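Local structure of amphoterin-induced protein 1 (Mus musculus, 2XOT) at residues B[21-26]-B[42-47]; B[70-75]-B[94-99]; B[115-120]-B[133-138]; B[142-147]-B[167-172]. The protein promotes growth and fasciculation of neurites and may mediate cell-cell interaction through an ectodomain of leucine-rich repeats, which mediate homodimerisation, and an immunoglobulin domain. One frame throughout, in Å; residues are numbered along the deposited sequence.

Interaction 1 (B[21-26]-B[42-47])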
loop_
_atom_site.group_PDB
_atom_site.type_symbol
_atom_site.label_atom_id
_atom_site.label_comp_id
_atom_site.label_asym_id
_atom_site.label_seq_id
_atom_site.Cartn_x
_atom_site.Cartn_y
_atom_site.Cartn_z
ATOM N N ASN B 21 -1.545 -6.289 15.753
ATOM C CA ASN B 21 -0.466 -5.339 15.431
ATOM C C ASN B 21 -0.921 -3.903 15.141
ATOM O O ASN B 21 -0.114 -3.072 14.750
ATOM C CB ASN B 21 0.476 -5.896 14.345
ATOM C CG ASN B 21 -0.174 -6.042 12.983
ATOM O OD1 ASN B 21 -1.331 -5.683 12.779
ATOM N ND2 ASN B 21 0.604 -6.550 12.008
ATOM N N ILE B 22 -2.186 -3.593 15.398
ATOM C CA ILE B 22 -2.672 -2.214 15.296
ATOM C C ILE B 22 -2.991 -1.575 16.666
ATOM O O ILE B 22 -3.788 -2.112 17.427
ATOM C CB ILE B 22 -3.947 -2.164 14.444
ATOM C CG1 ILE B 22 -3.606 -2.528 12.987
ATOM C CG2 ILE B 22 -4.623 -0.771 14.535
ATOM C CD1 ILE B 22 -4.790 -2.462 12.063
ATOM N N LEU B 23 -2.373 -0.427 16.971
ATOM C CA LEU B 23 -2.740 0.334 18.179
ATOM C C LEU B 23 -3.551 1.510 17.720
ATOM O O LEU B 23 -3.073 2.301 16.937
ATOM C CB LEU B 23 -1.519 0.857 18.939
ATOM C CG LEU B 23 -0.510 -0.085 19.611
ATOM C CD1 LEU B 23 -0.039 0.522 20.931
ATOM C CD2 LEU B 23 -0.989 -1.527 19.770
ATOM N N SER B 24 -4.781 1.613 18.181
ATOM C CA SER B 24 -5.620 2.785 17.899
ATOM C C SER B 24 -5.729 3.587 19.199
ATOM O O SER B 24 -6.397 3.146 20.127
ATOM C CB SER B 24 -7.007 2.323 17.412
ATOM O OG SER B 24 -7.872 3.409 17.066
ATOM N N CYS B 25 -5.051 4.739 19.267
ATOM C CA CYS B 25 -5.027 5.564 20.478
ATOM C C CYS B 25 -5.481 7.017 20.178
ATOM O O CYS B 25 -4.939 7.991 20.723
ATOM C CB CYS B 25 -3.624 5.552 21.090
ATOM S SG CYS B 25 -2.715 3.990 21.008
ATOM N N SER B 26 -6.490 7.146 19.316
ATOM C CA SER B 26 -6.901 8.431 18.786
ATOM C C SER B 26 -7.985 9.051 19.642
ATOM O O SER B 26 -8.739 8.338 20.310
ATOM C CB SER B 26 -7.422 8.268 17.353
ATOM O OG SER B 26 -8.690 7.649 17.334
ATOM N N ALA B 42 2.489 -2.439 14.123
ATOM C CA ALA B 42 2.585 -2.195 12.676
ATOM C C ALA B 42 2.014 -0.819 12.294
ATOM O O ALA B 42 2.580 -0.130 11.449
ATOM C CB ALA B 42 1.831 -3.303 11.890
ATOM N N LEU B 43 0.869 -0.449 12.886
ATOM C CA LEU B 43 0.239 0.869 12.675
ATOM C C LEU B 43 -0.040 1.468 14.033
ATOM O O LEU B 43 -0.546 0.782 14.928
ATOM C CB LEU B 43 -1.057 0.756 11.866
ATOM C CG LEU B 43 -1.851 2.014 11.478
ATOM C CD1 LEU B 43 -2.383 1.897 10.048
ATOM C CD2 LEU B 43 -3.016 2.261 12.388
ATOM N N LEU B 44 0.352 2.722 14.203
ATOM C CA LEU B 44 0.104 3.461 15.423
ATOM C C LEU B 44 -0.677 4.721 15.091
ATOM O O LEU B 44 -0.179 5.617 14.364
ATOM C CB LEU B 44 1.453 3.769 16.084
ATOM C CG LEU B 44 1.447 4.610 17.358
ATOM C CD1 LEU B 44 0.503 3.995 18.385
ATOM C CD2 LEU B 44 2.890 4.727 17.860
ATOM N N ASP B 45 -1.904 4.796 15.604
ATOM C CA ASP B 45 -2.786 5.947 15.360
ATOM C C ASP B 45 -2.923 6.796 16.605
ATOM O O ASP B 45 -3.628 6.387 17.518
ATOM C CB ASP B 45 -4.187 5.471 14.942
ATOM C CG ASP B 45 -5.120 6.613 14.612
ATOM O OD1 ASP B 45 -4.716 7.797 14.605
ATOM O OD2 ASP B 45 -6.293 6.317 14.338
ATOM N N LEU B 46 -2.248 7.959 16.616
ATOM C CA LEU B 46 -2.279 8.907 17.725
ATOM C C LEU B 46 -2.894 10.210 17.245
ATOM O O LEU B 46 -2.612 11.290 17.790
ATOM C CB LEU B 46 -0.880 9.175 18.233
ATOM C CG LEU B 46 -0.244 8.011 18.991
ATOM C CD1 LEU B 46 1.261 8.051 18.867
ATOM C CD2 LEU B 46 -0.716 8.036 20.455
ATOM N N SER B 47 -3.727 10.116 16.216
ATOM C CA SER B 47 -4.349 11.286 15.656
ATOM C C SER B 47 -5.400 11.851 16.612
ATOM O O SER B 47 -5.861 11.150 17.516
ATOM C CB SER B 47 -4.962 10.968 14.281
ATOM O OG SER B 47 -5.983 10.007 14.389
HETATM O O HOH W 1 -8.019 3.989 14.408
#

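Interaction 2 (B[70-75]-B[94-99]). With NAG (2-acetamido-2-deoxy-beta-D-glucopyranose), chain D.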
loop_
_atom_site.group_PDB
_atom_site.type_symbol
_atom_site.label_atom_id
_atom_site.label_comp_id
_atom_site.label_asym_id
_atom_site.label_seq_id
_atom_site.Cartn_x
_atom_site.Cartn_y
_atom_site.Cartn_z
ATOM N N LEU B 70 0.476 7.694 12.420
ATOM C CA LEU B 70 -0.559 8.660 12.156
ATOM C C LEU B 70 -0.569 9.644 13.314
ATOM O O LEU B 70 -0.958 9.266 14.419
ATOM C CB LEU B 70 -1.920 7.959 12.067
ATOM C CG LEU B 70 -2.297 7.246 10.762
ATOM C CD1 LEU B 70 -1.128 6.715 9.994
ATOM C CD2 LEU B 70 -3.355 6.136 11.028
ATOM N N LEU B 71 -0.170 10.889 13.037
ATOM C CA LEU B 71 -0.067 11.950 14.048
ATOM C C LEU B 71 -0.860 13.209 13.699
ATOM O O LEU B 71 -0.613 14.275 14.261
ATOM C CB LEU B 71 1.405 12.303 14.245
ATOM C CG LEU B 71 2.207 11.229 14.990
ATOM C CD1 LEU B 71 3.667 11.327 14.628
ATOM C CD2 LEU B 71 2.007 11.326 16.540
ATOM N N SER B 72 -1.792 13.105 12.761
ATOM C CA SER B 72 -2.556 14.277 12.321
ATOM C C SER B 72 -3.445 14.811 13.427
ATOM O O SER B 72 -3.753 14.098 14.370
ATOM C CB SER B 72 -3.411 13.949 11.093
ATOM O OG SER B 72 -4.508 13.121 11.433
ATOM N N HIS B 73 -3.849 16.068 13.299
ATOM C CA HIS B 73 -4.781 16.704 14.230
ATOM C C HIS B 73 -4.262 16.666 15.667
ATOM O O HIS B 73 -4.961 16.278 16.603
ATOM C CB HIS B 73 -6.186 16.100 14.110
ATOM C CG HIS B 73 -6.869 16.458 12.838
ATOM N ND1 HIS B 73 -7.387 17.714 12.605
ATOM C CD2 HIS B 73 -7.081 15.745 11.710
ATOM C CE1 HIS B 73 -7.905 17.753 11.390
ATOM N NE2 HIS B 73 -7.735 16.567 10.830
ATOM N N ASN B 74 -3.008 17.068 15.811
ATOM C CA ASN B 74 -2.421 17.306 17.120
ATOM C C ASN B 74 -1.993 18.775 17.129
ATOM O O ASN B 74 -2.442 19.535 16.262
ATOM C CB ASN B 74 -1.257 16.333 17.330
ATOM C CG ASN B 74 -1.719 15.008 17.858
ATOM O OD1 ASN B 74 -1.988 14.884 19.037
ATOM N ND2 ASN B 74 -1.814 14.007 16.994
ATOM N N HIS B 75 -1.163 19.177 18.098
ATOM C CA HIS B 75 -0.647 20.545 18.135
ATOM C C HIS B 75 0.859 20.551 17.987
ATOM O O HIS B 75 1.530 21.362 18.615
ATOM C CB HIS B 75 -0.986 21.242 19.456
ATOM C CG HIS B 75 -2.388 21.049 19.911
ATOM N ND1 HIS B 75 -2.714 20.890 21.240
ATOM C CD2 HIS B 75 -3.555 20.998 19.227
ATOM C CE1 HIS B 75 -4.020 20.732 21.354
ATOM N NE2 HIS B 75 -4.555 20.807 20.147
ATOM N N ASP B 94 1.835 10.519 8.661
ATOM C CA ASP B 94 0.861 11.629 8.590
ATOM C C ASP B 94 1.114 12.669 9.706
ATOM O O ASP B 94 0.885 12.389 10.896
ATOM C CB ASP B 94 -0.548 11.060 8.690
ATOM C CG ASP B 94 -1.623 12.074 8.369
ATOM O OD1 ASP B 94 -1.303 13.272 8.181
ATOM O OD2 ASP B 94 -2.815 11.660 8.317
ATOM N N LEU B 95 1.585 13.848 9.292
ATOM C CA LEU B 95 1.855 15.001 10.168
ATOM C C LEU B 95 0.975 16.180 9.780
ATOM O O LEU B 95 1.263 17.322 10.134
ATOM C CB LEU B 95 3.336 15.376 10.071
ATOM C CG LEU B 95 4.270 14.468 10.909
ATOM C CD1 LEU B 95 5.766 14.710 10.564
ATOM C CD2 LEU B 95 4.050 14.651 12.423
ATOM N N SER B 96 -0.108 15.888 9.056
ATOM C CA SER B 96 -1.034 16.900 8.587
ATOM C C SER B 96 -1.840 17.451 9.750
ATOM O O SER B 96 -2.007 16.781 10.750
ATOM C CB SER B 96 -1.997 16.318 7.539
ATOM O OG SER B 96 -2.834 15.301 8.092
ATOM N N SER B 97 -2.342 18.669 9.589
ATOM C CA SER B 97 -3.215 19.332 10.577
ATOM C C SER B 97 -2.538 19.416 11.948
ATOM O O SER B 97 -3.055 18.935 12.955
ATOM C CB SER B 97 -4.584 18.677 10.651
ATOM O OG SER B 97 -5.260 18.778 9.404
ATOM N N ASN B 98 -1.357 20.017 11.934
ATOM C CA ASN B 98 -0.530 20.237 13.145
ATOM C C ASN B 98 -0.054 21.699 13.154
ATOM O O ASN B 98 -0.565 22.511 12.393
ATOM C CB ASN B 98 0.645 19.251 13.167
ATOM C CG ASN B 98 0.299 17.947 13.858
ATOM O OD1 ASN B 98 0.266 16.877 13.237
ATOM N ND2 ASN B 98 0.043 18.027 15.153
ATOM N N HIS B 99 0.901 22.048 14.009
ATOM C CA HIS B 99 1.385 23.429 14.078
ATOM C C HIS B 99 2.840 23.516 13.643
ATOM O O HIS B 99 3.615 24.286 14.220
ATOM C CB HIS B 99 1.241 23.982 15.506
ATOM C CG HIS B 99 -0.173 24.049 16.001
ATOM N ND1 HIS B 99 -0.490 24.140 17.341
ATOM C CD2 HIS B 99 -1.355 24.008 15.340
ATOM C CE1 HIS B 99 -1.803 24.173 17.483
ATOM N NE2 HIS B 99 -2.352 24.104 16.283
HETATM C C1 NAG D . -6.923 19.441 24.519
HETATM C C2 NAG D . -7.013 19.942 25.946
HETATM C C3 NAG D . -8.119 20.993 25.997
HETATM C C4 NAG D . -7.948 22.039 24.894
HETATM C C5 NAG D . -7.571 21.452 23.535
HETATM C C6 NAG D . -7.073 22.546 22.599
HETATM C C7 NAG D . -6.453 18.395 27.781
HETATM C C8 NAG D . -6.874 17.197 28.574
HETATM N N2 NAG D . -7.271 18.794 26.807
HETATM O O3 NAG D . -8.094 21.630 27.253
HETATM O O4 NAG D . -9.169 22.712 24.691
HETATM O O5 NAG D . -6.551 20.498 23.665
HETATM O O6 NAG D . -8.163 23.125 21.922
HETATM O O7 NAG D . -5.401 18.956 28.054
HETATM O O HOH W 2 -3.736 10.753 10.911
#

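Interaction 3 (B[115-120]-B[133-138])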
loop_
_atom_site.group_PDB
_atom_site.type_symbol
_atom_site.label_atom_id
_atom_site.label_comp_id
_atom_site.label_asym_id
_atom_site.label_seq_id
_atom_site.Cartn_x
_atom_site.Cartn_y
_atom_site.Cartn_z
ATOM N N GLU B 115 7.531 6.140 2.030
ATOM C CA GLU B 115 6.950 6.280 0.713
ATOM C C GLU B 115 6.011 7.488 0.605
ATOM O O GLU B 115 5.974 8.128 -0.434
ATOM C CB GLU B 115 6.227 4.997 0.327
ATOM C CG GLU B 115 7.161 3.787 0.252
ATOM C CD GLU B 115 6.415 2.519 -0.147
ATOM O OE1 GLU B 115 5.247 2.356 0.252
ATOM O OE2 GLU B 115 6.991 1.685 -0.879
ATOM N N VAL B 116 5.251 7.776 1.665
ATOM C CA VAL B 116 4.255 8.877 1.664
ATOM C C VAL B 116 4.463 9.771 2.906
ATOM O O VAL B 116 4.516 9.260 4.020
ATOM C CB VAL B 116 2.824 8.317 1.696
ATOM C CG1 VAL B 116 1.784 9.431 1.678
ATOM C CG2 VAL B 116 2.577 7.318 0.542
ATOM N N LEU B 117 4.585 11.082 2.703
ATOM C CA LEU B 117 4.721 12.053 3.796
ATOM C C LEU B 117 3.657 13.128 3.670
ATOM O O LEU B 117 3.609 13.859 2.675
ATOM C CB LEU B 117 6.102 12.696 3.751
ATOM C CG LEU B 117 6.434 13.773 4.782
ATOM C CD1 LEU B 117 6.050 13.297 6.202
ATOM C CD2 LEU B 117 7.897 14.130 4.696
ATOM N N LEU B 118 2.797 13.214 4.678
ATOM C CA LEU B 118 1.691 14.172 4.708
ATOM C C LEU B 118 2.033 15.302 5.654
ATOM O O LEU B 118 2.294 15.060 6.830
ATOM C CB LEU B 118 0.426 13.469 5.195
ATOM C CG LEU B 118 -0.426 12.635 4.244
ATOM C CD1 LEU B 118 0.362 11.720 3.377
ATOM C CD2 LEU B 118 -1.515 11.860 5.023
ATOM N N LEU B 119 2.072 16.530 5.140
ATOM C CA LEU B 119 2.430 17.718 5.924
ATOM C C LEU B 119 1.463 18.848 5.624
ATOM O O LEU B 119 1.754 20.017 5.861
ATOM C CB LEU B 119 3.874 18.173 5.605
ATOM C CG LEU B 119 5.015 17.321 6.171
ATOM C CD1 LEU B 119 6.303 17.593 5.436
ATOM C CD2 LEU B 119 5.205 17.576 7.662
ATOM N N TYR B 120 0.319 18.501 5.057
ATOM C CA TYR B 120 -0.640 19.532 4.651
ATOM C C TYR B 120 -1.332 20.124 5.886
ATOM O O TYR B 120 -1.389 19.505 6.944
ATOM C CB TYR B 120 -1.653 18.989 3.620
ATOM C CG TYR B 120 -2.586 17.910 4.117
ATOM C CD1 TYR B 120 -3.821 18.235 4.684
ATOM C CD2 TYR B 120 -2.263 16.556 3.979
ATOM C CE1 TYR B 120 -4.675 17.257 5.124
ATOM C CE2 TYR B 120 -3.110 15.573 4.415
ATOM C CZ TYR B 120 -4.332 15.929 4.995
ATOM O OH TYR B 120 -5.195 14.971 5.458
ATOM N N GLU B 133 16.656 15.101 2.546
ATOM C CA GLU B 133 17.875 14.466 2.065
ATOM C C GLU B 133 17.860 12.970 2.372
ATOM O O GLU B 133 17.515 12.565 3.479
ATOM C CB GLU B 133 19.093 15.144 2.680
ATOM C CG GLU B 133 20.420 14.649 2.174
ATOM C CD GLU B 133 20.724 15.065 0.758
ATOM O OE1 GLU B 133 19.933 15.825 0.144
ATOM O OE2 GLU B 133 21.778 14.631 0.252
ATOM N N ASP B 134 18.207 12.187 1.344
ATOM C CA ASP B 134 18.404 10.732 1.390
ATOM C C ASP B 134 17.130 9.885 1.451
ATOM O O ASP B 134 17.175 8.672 1.655
ATOM C CB ASP B 134 19.397 10.351 2.496
ATOM C CG ASP B 134 20.833 10.753 2.150
ATOM O OD1 ASP B 134 21.308 10.411 1.047
ATOM O OD2 ASP B 134 21.483 11.418 2.979
ATOM N N MET B 135 15.983 10.520 1.250
ATOM C CA MET B 135 14.727 9.794 1.243
ATOM C C MET B 135 14.577 9.142 -0.131
ATOM O O MET B 135 13.865 9.640 -1.014
ATOM C CB MET B 135 13.593 10.752 1.564
ATOM C CG MET B 135 13.718 11.319 2.935
ATOM S SD MET B 135 12.342 12.417 3.264
ATOM C CE MET B 135 11.133 11.183 3.717
ATOM N N ALA B 136 15.279 8.027 -0.327
ATOM C CA ALA B 136 15.354 7.419 -1.657
ATOM C C ALA B 136 14.034 6.811 -2.108
ATOM O O ALA B 136 13.853 6.563 -3.300
ATOM C CB ALA B 136 16.458 6.351 -1.699
ATOM N N GLN B 137 13.121 6.542 -1.180
ATOM C CA GLN B 137 11.886 5.839 -1.508
ATOM C C GLN B 137 10.651 6.736 -1.490
ATOM O O GLN B 137 9.562 6.233 -1.647
ATOM C CB GLN B 137 11.649 4.691 -0.522
ATOM C CG GLN B 137 12.787 3.683 -0.475
ATOM C CD GLN B 137 12.985 2.966 -1.792
ATOM O OE1 GLN B 137 12.055 2.822 -2.590
ATOM N NE2 GLN B 137 14.195 2.502 -2.024
ATOM N N LEU B 138 10.823 8.037 -1.279
ATOM C CA LEU B 138 9.690 8.955 -1.083
ATOM C C LEU B 138 9.012 9.193 -2.409
ATOM O O LEU B 138 9.627 9.736 -3.330
ATOM C CB LEU B 138 10.122 10.283 -0.466
ATOM C CG LEU B 138 8.969 11.218 -0.035
ATOM C CD1 LEU B 138 8.204 10.578 1.125
ATOM C CD2 LEU B 138 9.488 12.581 0.354
#

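Interaction 4 (B[142-147]-B[167-172])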
loop_
_atom_site.group_PDB
_atom_site.type_symbol
_atom_site.label_atom_id
_atom_site.label_comp_id
_atom_site.label_asym_id
_atom_site.label_seq_id
_atom_site.Cartn_x
_atom_site.Cartn_y
_atom_site.Cartn_z
ATOM N N TYR B 142 2.832 15.718 0.422
ATOM C CA TYR B 142 1.659 16.601 0.463
ATOM C C TYR B 142 1.951 17.788 1.386
ATOM O O TYR B 142 2.145 17.612 2.575
ATOM C CB TYR B 142 0.443 15.853 0.980
ATOM C CG TYR B 142 -0.155 14.787 0.053
ATOM C CD1 TYR B 142 -1.304 15.049 -0.685
ATOM C CD2 TYR B 142 0.390 13.519 -0.038
ATOM C CE1 TYR B 142 -1.875 14.085 -1.501
ATOM C CE2 TYR B 142 -0.184 12.530 -0.859
ATOM C CZ TYR B 142 -1.292 12.836 -1.601
ATOM O OH TYR B 142 -1.886 11.891 -2.406
ATOM N N LEU B 143 1.966 18.982 0.808
ATOM C CA LEU B 143 2.339 20.221 1.470
ATOM C C LEU B 143 1.287 21.305 1.264
ATOM O O LEU B 143 1.554 22.497 1.477
ATOM C CB LEU B 143 3.699 20.684 0.926
ATOM C CG LEU B 143 4.924 20.032 1.586
ATOM C CD1 LEU B 143 6.175 20.146 0.686
ATOM C CD2 LEU B 143 5.173 20.675 2.982
ATOM N N SER B 144 0.086 20.907 0.872
ATOM C CA SER B 144 -0.994 21.872 0.637
ATOM C C SER B 144 -1.428 22.519 1.947
ATOM O O SER B 144 -1.142 22.004 3.016
ATOM C CB SER B 144 -2.189 21.195 -0.024
ATOM O OG SER B 144 -2.780 20.289 0.884
ATOM N N GLN B 145 -2.119 23.647 1.842
ATOM C CA GLN B 145 -2.562 24.453 2.989
ATOM C C GLN B 145 -1.428 24.746 3.948
ATOM O O GLN B 145 -1.535 24.479 5.146
ATOM C CB GLN B 145 -3.733 23.809 3.742
ATOM C CG GLN B 145 -4.505 22.715 2.984
ATOM C CD GLN B 145 -5.628 23.247 2.193
ATOM O OE1 GLN B 145 -6.136 24.314 2.499
ATOM N NE2 GLN B 145 -6.048 22.505 1.161
ATOM N N ASN B 146 -0.335 25.285 3.414
ATOM C CA ASN B 146 0.704 25.921 4.225
ATOM C C ASN B 146 0.858 27.392 3.783
ATOM O O ASN B 146 -0.031 27.915 3.140
ATOM C CB ASN B 146 2.001 25.125 4.119
ATOM C CG ASN B 146 1.951 23.844 4.920
ATOM O OD1 ASN B 146 1.743 22.746 4.378
ATOM N ND2 ASN B 146 2.151 23.972 6.219
ATOM N N GLN B 147 1.940 28.078 4.144
ATOM C CA GLN B 147 2.137 29.469 3.724
ATOM C C GLN B 147 3.409 29.596 2.880
ATOM O O GLN B 147 4.158 30.567 3.009
ATOM C CB GLN B 147 2.234 30.386 4.950
ATOM C CG GLN B 147 1.009 30.364 5.856
ATOM C CD GLN B 147 -0.151 31.166 5.282
ATOM O OE1 GLN B 147 -1.116 30.596 4.767
ATOM N NE2 GLN B 147 -0.056 32.496 5.349
ATOM N N LEU B 167 4.522 12.630 -6.758
ATOM C CA LEU B 167 3.416 13.505 -6.350
ATOM C C LEU B 167 3.945 14.530 -5.360
ATOM O O LEU B 167 4.476 14.168 -4.305
ATOM C CB LEU B 167 2.273 12.710 -5.718
ATOM C CG LEU B 167 0.934 13.430 -5.419
ATOM C CD1 LEU B 167 -0.175 12.391 -5.309
ATOM C CD2 LEU B 167 0.927 14.349 -4.159
ATOM N N LEU B 168 3.843 15.798 -5.731
ATOM C CA LEU B 168 4.228 16.921 -4.905
ATOM C C LEU B 168 3.064 17.922 -4.926
ATOM O O LEU B 168 2.829 18.616 -5.922
ATOM C CB LEU B 168 5.500 17.555 -5.452
ATOM C CG LEU B 168 5.988 18.821 -4.753
ATOM C CD1 LEU B 168 6.243 18.546 -3.268
ATOM C CD2 LEU B 168 7.229 19.370 -5.414
ATOM N N ASP B 169 2.327 17.979 -3.823
ATOM C CA ASP B 169 1.130 18.819 -3.725
ATOM C C ASP B 169 1.486 20.118 -3.020
ATOM O O ASP B 169 1.744 20.137 -1.817
ATOM C CB ASP B 169 0.036 18.067 -2.977
ATOM C CG ASP B 169 -1.270 18.813 -2.943
ATOM O OD1 ASP B 169 -1.396 19.881 -3.586
ATOM O OD2 ASP B 169 -2.171 18.327 -2.244
ATOM N N LEU B 170 1.541 21.191 -3.798
ATOM C CA LEU B 170 1.821 22.524 -3.291
ATOM C C LEU B 170 0.596 23.428 -3.469
ATOM O O LEU B 170 0.708 24.653 -3.497
ATOM C CB LEU B 170 3.063 23.100 -3.987
ATOM C CG LEU B 170 4.405 22.507 -3.482
ATOM C CD1 LEU B 170 5.566 22.690 -4.480
ATOM C CD2 LEU B 170 4.780 23.152 -2.167
ATOM N N SER B 171 -0.580 22.823 -3.549
ATOM C CA SER B 171 -1.807 23.598 -3.734
ATOM C C SER B 171 -2.130 24.373 -2.461
ATOM O O SER B 171 -1.706 24.008 -1.378
ATOM C CB SER B 171 -2.982 22.684 -4.141
ATOM O OG SER B 171 -3.268 21.693 -3.168
ATOM N N SER B 172 -2.898 25.439 -2.607
ATOM C CA SER B 172 -3.359 26.231 -1.472
ATOM C C SER B 172 -2.181 26.689 -0.625
ATOM O O SER B 172 -2.149 26.458 0.584
ATOM C CB SER B 172 -4.387 25.455 -0.648
ATOM O OG SER B 172 -5.527 25.162 -1.434
#

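Interaction 1 (B[21-26]-B[42-47])
Leu23 bonds in both directions across the seam between strands 22-24 and 43-45: its N-H gives to Leu43 O (N to O 3.0 Å), and Leu23 O accepts from Asp45 N at 3.1 Å. Asp45 O then takes the N-H of Cys25, N to O 2.8 Å, continuing the parallel pairing. On the face of Ile22, Leu43, Ser24 and Asp45, the branched side chains of Ile22 and Leu43 lie alongside each other, CG2 of Ile22 to CD2 of Leu43 at 4.0 Å. On the other face Leu44, with CG anti to the backbone N (chi1 177°), brings CD1 within 3.8 Å of Leu23 CB and close to SG of Cys25, whose disulfide partner is Cys16. Asp45 OD1 takes Ser47 OG on the syn lone pair at 2.6 Å and Ser47 N on the anti side, tilted 30° out of the carboxylate plane, while OD2 accepts from a water that also bonds Ser24 OG. With an alanine here, the hydroxyl and N-H of Ser47 would probably lose their common acceptor, leaving the turn less firmly held. Further out, strand 68-70 extends the sheet, and Tyr142 of the second subunit packs on Ile22. The parallel pairing joins the disulfide-bonded LRRNT cap to the first repeat of a leucine-rich-repeat solenoid, and the Asx turn ends the strand.

Interaction 2 (B[70-75]-B[94-99])
His75 lies beside His99, one repeat further on, both side chains pointing the same way. Its CB sits 3.6 Å from His99 CE1, with His99 ND1 equally near. Next, CG and CD2 of His75 also approach His99 CE1, but the two imidazoles, though almost parallel (12°), are slid so far apart that they barely overlap; His75 CA instead stands over the His99 face. At the tip, His75 CE1 meets the glycan edge-on, 3.4 Å from O5 of the N-acetylglucosamine. Two residues back, the ring of His73 has one face filled by CB of Ser97, 3.6 Å from its centroid; a serine is slim enough to fit there, and its OG bonds to Asn121. His73 also stacks with His48. Backbone bonds knit the rest: Leu71 N gives to Asp94 O at 2.8 Å, and His73 N to Ser96 O at 3.2 Å. Asp94 OD1 receives both Ser96 OG, on its syn lone pair at 2.5 Å, and Ser96 N, the second bond closing an Asx turn, while a water links Asp94 OD2 to Ser72 OG. Asn74, its CG beside the backbone N (chi1 -85°), turns ND2 to Leu71 O at 3.0 Å, from above the carbonyl plane; the same ND2 bonds to Leu46 O of the preceding repeat. Short polar side chains thus supply acceptors and donors to a backbone that has left the regular strand. The neighbouring imidazoles of His75 and His99 are likely to disfavour both being protonated at once.

Interaction 3 (B[115-120]-B[133-138])
The type I turn from Met135 to Leu138, where the fourth leucine-rich repeat passes into the fifth, sets Leu138 against Glu115 and Leu117 of the segment that opens the fourth repeat. Leu138 supplies the main apolar contacts. With CG anti to its backbone N (chi1 -171°), it sends CD1 to 3.7 Å from Glu115 O and 4.0 Å from Leu117 CB. Leu117 is likewise extended away from its own N, and its far methyl CD2 just reaches CE of Met135 at 4.5 Å; the flexible thioether of methionine suits it to span this wider gap, and it rests on Phe108 and Leu114 as well. The main chains also meet, Glu115 CA lying 3.5 Å from Gln137 O in a fairly straight C-H...O contact (166° at H). Glu115 CG passes 3.9 Å from that same oxygen, so the first carbons of the side chain brush the turn before it leads away. Gln137 sends its polar end to Lys164, in the sixth repeat. Just ahead of strand 116-118, the backbone of Glu115 bonds to Arg91 and to Gln139 and Lys140. Between 115-120 and 133-138 no conventional hydrogen bond forms: methyl and methylene groups meet, a methyl rests on the Glu115 carbonyl, and one C-H...O contact helps. The contact therefore depends on shape and on exclusion of water from leucine and methionine, while directional bonding is left to the flanking strands.

Interaction 4 (B[142-147]-B[167-172])
Tyr142 and Leu167 cross obliquely, the leucine laying one methyl over the phenol ring. With Tyr142 CG beside its backbone N (chi1 -70°), the ring leans toward strand 167-169, and Leu167 CD2 sits 3.8 Å from its centroid, displaced toward the rim in a CH-pi contact. The other branch, CD1 of Leu167, touches Tyr142 OH at 3.4 Å; that hydroxyl is bonded to Asn21 of the second subunit. Asp169 meets the tyrosine differently: its carboxylate is turned 75° from the ring plane, and OD2 lies 3.7 Å from Tyr142 CD1. The same OD2 bonds to Ser20 of the second subunit, whereas OD1 serves its own segment, taking Ser171 OG on the syn lone pair at 2.6 Å and Ser171 N from above the carboxylate plane. An alanine in place of Asp169 would probably leave the Ser171 hydroxyl and N-H, and Ser20 of the second subunit, without their acceptors. Further along, the bent chain of Gln145 brings its flat amide group beside Ser172 CB, 3.8 Å from CD of Gln145. The main chains are joined by Leu143 N to Asp169 O at 2.9 Å and by Gln145 N to Ser171 O at 3.3 Å. Leu143, Leu168 and Leu170 lie on the inner side, Tyr142, Leu167 and Asp169 on the other: the parallel sheet of a leucine-rich-repeat solenoid, here the surface through which two AMIGO-1 chains pair.

From the N terminus the four contacts follow one another in series; none nests in or crosses another. Interaction 1 closes the loop from the N-terminal cap to the first repeat, interaction 2 that from the second to the third, and interaction 4 that from the fifth to the sixth. Interaction 3 differs, returning the chain from the end of the fourth repeat to its own strand. Neighbours join directly: Leu44 and Leu46 meet Leu70, Leu95 meets Leu118, and Leu119 meets Tyr142. Together they follow one sheet and the turns at its ends, and segments of all four reach the second subunit, in interaction 3 through residues outside the contact itself.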